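Local coordinates for 3-dehydroquinate dehydratase (Thermus thermophilus, PDB 2UYG) that catalyses the trans-dehydration of 3-dehydroquinate to 3-dehydroshikimate, a step of the shikimate pathway towards chorismate and the aromatic amino acids, working as a homododecamer, at the interface of chains A and B. Numbering follows the deposited sequence. Chains: chain A/B, 3-dehydroquinate dehydratase.

The interface of chains A and B. Residues chain A 76, 80, 109-110; chain B 82-83, 85-86.
B:Tyr82 of one type II dehydroquinase subunit lays its ring on that of A:Phe109 in a neighbour, at a contact between copies of the dodecamer centred about 8 Å from the catalytic A:Tyr21. Followed outward, its CB touches both A:Tyr80 CE2 and the methyl of A:Ala76. With CG turned away from the carbonyl carbon (chi1 -70°), the ring leaves the start of helix 82-89 and slides antiparallel along the A:Phe109 side chain. CD1 faces A:Phe109 CD1 and A:Tyr80 CD2, whereas CD2 meets A:Phe109 CE1 and CZ. Further out, CE2 lies over the centre of the phenyl ring, and the phenolic B:Tyr82 OH ends 3.8 Å from A:Phe109 CB. The rings of B:Tyr82 and A:Phe109 are 12° from parallel, stacked face to face. A leucine in place of B:Tyr82 would probably lose this flat stack and leave the phenyl face of A:Phe109 poorly packed. One residue on, B:Ala83 N donates a hydrogen bond to A:Tyr80 OH (3.2 Å), tying the first turn of the helix to chain A. Beside the stack, A:Arg110 and B:Asp86, both probably substrate-binding residues, meet across the boundary: A:Arg110 NH1 hydrogen-bonds B:Asp86 OD1 at 2.9 Å, and A:Arg110 NH2 forms a hydrogen bond and salt bridge with B:Asp86 OD2, also at 2.9 Å. Both oxygens use their syn lone pairs, and the guanidinium of A:Arg110 and carboxylate of B:Asp86 are nearly coplanar, 3° apart. A:Phe109 CZ supports one guanidinium face near its rim.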
ATOM      1  N   ALA A  76     -14.486  20.240  -5.006  1.00 21.49           N
ATOM      2  CA  ALA A  76     -13.346  19.318  -4.997  1.00 22.21           C
ATOM      3  C   ALA A  76     -12.293  19.488  -3.811  1.00 22.14           C
ATOM      4  O   ALA A  76     -11.479  18.540  -3.560  1.00 19.76           O
ATOM      5  CB  ALA A  76     -12.651  19.380  -6.247  1.00 22.61           C
ATOM      6  N   TYR A  80      -8.800  17.486  -0.576  1.00 21.36           N
ATOM      7  CA  TYR A  80      -7.359  17.772  -0.333  1.00 21.08           C
ATOM      8  C   TYR A  80      -6.992  19.015   0.524  1.00 21.72           C
ATOM      9  O   TYR A  80      -5.827  19.127   0.991  1.00 23.04           O
ATOM     10  CB  TYR A  80      -6.579  17.727  -1.619  1.00 19.38           C
ATOM     11  CG  TYR A  80      -6.979  18.785  -2.588  1.00 20.42           C
ATOM     12  CD1 TYR A  80      -6.203  19.913  -2.756  1.00 20.07           C
ATOM     13  CD2 TYR A  80      -8.206  18.694  -3.323  1.00 19.34           C
ATOM     14  CE1 TYR A  80      -6.570  20.928  -3.721  1.00 24.45           C
ATOM     15  CE2 TYR A  80      -8.585  19.677  -4.246  1.00 22.13           C
ATOM     16  CZ  TYR A  80      -7.764  20.785  -4.465  1.00 24.81           C
ATOM     17  OH  TYR A  80      -8.120  21.732  -5.386  1.00 29.55           O
ATOM     18  N   PHE A 109     -11.117   8.862  -5.622  1.00 30.79           N
ATOM     19  CA  PHE A 109     -10.568   9.967  -4.807  1.00 30.55           C
ATOM     20  C   PHE A 109     -11.672  10.841  -4.133  1.00 28.76           C
ATOM     21  O   PHE A 109     -11.417  11.416  -3.162  1.00 27.74           O
ATOM     22  CB  PHE A 109      -9.619  10.860  -5.620  1.00 28.80           C
ATOM     23  CG  PHE A 109     -10.317  11.719  -6.619  1.00 29.48           C
ATOM     24  CD1 PHE A 109     -10.834  12.949  -6.260  1.00 28.68           C
ATOM     25  CD2 PHE A 109     -10.425  11.323  -7.937  1.00 31.61           C
ATOM     26  CE1 PHE A 109     -11.453  13.757  -7.199  1.00 27.30           C
ATOM     27  CE2 PHE A 109     -11.036  12.097  -8.843  1.00 24.60           C
ATOM     28  CZ  PHE A 109     -11.533  13.330  -8.478  1.00 27.08           C
ATOM     29  N   ARG A 110     -12.859  10.950  -4.727  1.00 29.25           N
ATOM     30  CA  ARG A 110     -14.008  11.578  -4.101  1.00 29.36           C
ATOM     31  C   ARG A 110     -14.485  10.945  -2.837  1.00 29.83           C
ATOM     32  O   ARG A 110     -15.198  11.595  -2.042  1.00 27.06           O
ATOM     33  CB  ARG A 110     -15.150  11.644  -5.050  1.00 31.59           C
ATOM     34  CG  ARG A 110     -14.968  12.822  -5.933  1.00 34.42           C
ATOM     35  CD  ARG A 110     -16.069  13.033  -6.889  1.00 34.04           C
ATOM     36  NE  ARG A 110     -15.514  13.421  -8.171  1.00 32.76           N
ATOM     37  CZ  ARG A 110     -15.202  14.665  -8.543  1.00 30.43           C
ATOM     38  NH1 ARG A 110     -14.701  14.862  -9.766  1.00 31.06           N
ATOM     39  NH2 ARG A 110     -15.332  15.670  -7.711  1.00 25.99           N
TER
ATOM     40  N   TYR B  82      -7.604  18.809  -7.596  1.00 22.63           N
ATOM     41  CA  TYR B  82      -8.848  18.244  -8.058  1.00 23.54           C
ATOM     42  C   TYR B  82      -9.902  19.326  -8.414  1.00 21.29           C
ATOM     43  O   TYR B  82     -10.794  19.101  -9.239  1.00 20.60           O
ATOM     44  CB  TYR B  82      -9.405  17.204  -7.077  1.00 23.61           C
ATOM     45  CG  TYR B  82      -8.599  15.921  -7.031  1.00 25.16           C
ATOM     46  CD1 TYR B  82      -7.862  15.587  -5.886  1.00 28.90           C
ATOM     47  CD2 TYR B  82      -8.620  15.027  -8.076  1.00 24.55           C
ATOM     48  CE1 TYR B  82      -7.103  14.413  -5.805  1.00 29.06           C
ATOM     49  CE2 TYR B  82      -7.907  13.836  -8.004  1.00 27.99           C
ATOM     50  CZ  TYR B  82      -7.119  13.556  -6.850  1.00 30.36           C
ATOM     51  OH  TYR B  82      -6.332  12.442  -6.758  1.00 33.63           O
ATOM     52  N   ALA B  83      -9.774  20.524  -7.891  1.00 21.64           N
ATOM     53  CA  ALA B  83     -10.620  21.660  -8.334  1.00 20.50           C
ATOM     54  C   ALA B  83     -10.396  22.088  -9.795  1.00 22.14           C
ATOM     55  O   ALA B  83     -11.379  22.469 -10.514  1.00 20.89           O
ATOM     56  CB  ALA B  83     -10.422  22.773  -7.503  1.00 21.08           C
ATOM     57  N   LEU B  85      -9.190  20.035 -12.140  1.00 21.87           N
ATOM     58  CA  LEU B  85      -9.805  18.880 -12.879  1.00 20.93           C
ATOM     59  C   LEU B  85     -11.274  19.164 -13.103  1.00 20.63           C
ATOM     60  O   LEU B  85     -11.738  19.173 -14.190  1.00 20.41           O
ATOM     61  CB  LEU B  85      -9.697  17.621 -12.088  1.00 20.35           C
ATOM     62  CG  LEU B  85      -9.838  16.183 -12.635  1.00 25.04           C
ATOM     63  CD1 LEU B  85     -10.419  15.258 -11.623  1.00 23.44           C
ATOM     64  CD2 LEU B  85     -10.345  15.914 -13.978  1.00 25.13           C
ATOM     65  N   ASP B  86     -12.002  19.356 -12.033  1.00 20.72           N
ATOM     66  CA  ASP B  86     -13.399  19.684 -12.132  1.00 23.40           C
ATOM     67  C   ASP B  86     -13.724  20.893 -13.015  1.00 24.88           C
ATOM     68  O   ASP B  86     -14.691  20.871 -13.829  1.00 26.14           O
ATOM     69  CB  ASP B  86     -13.958  19.791 -10.703  1.00 23.85           C
ATOM     70  CG  ASP B  86     -14.414  18.437 -10.193  1.00 24.62           C
ATOM     71  OD1 ASP B  86     -14.257  17.496 -10.981  1.00 35.69           O
ATOM     72  OD2 ASP B  86     -14.943  18.166  -9.105  1.00 33.96           O
TER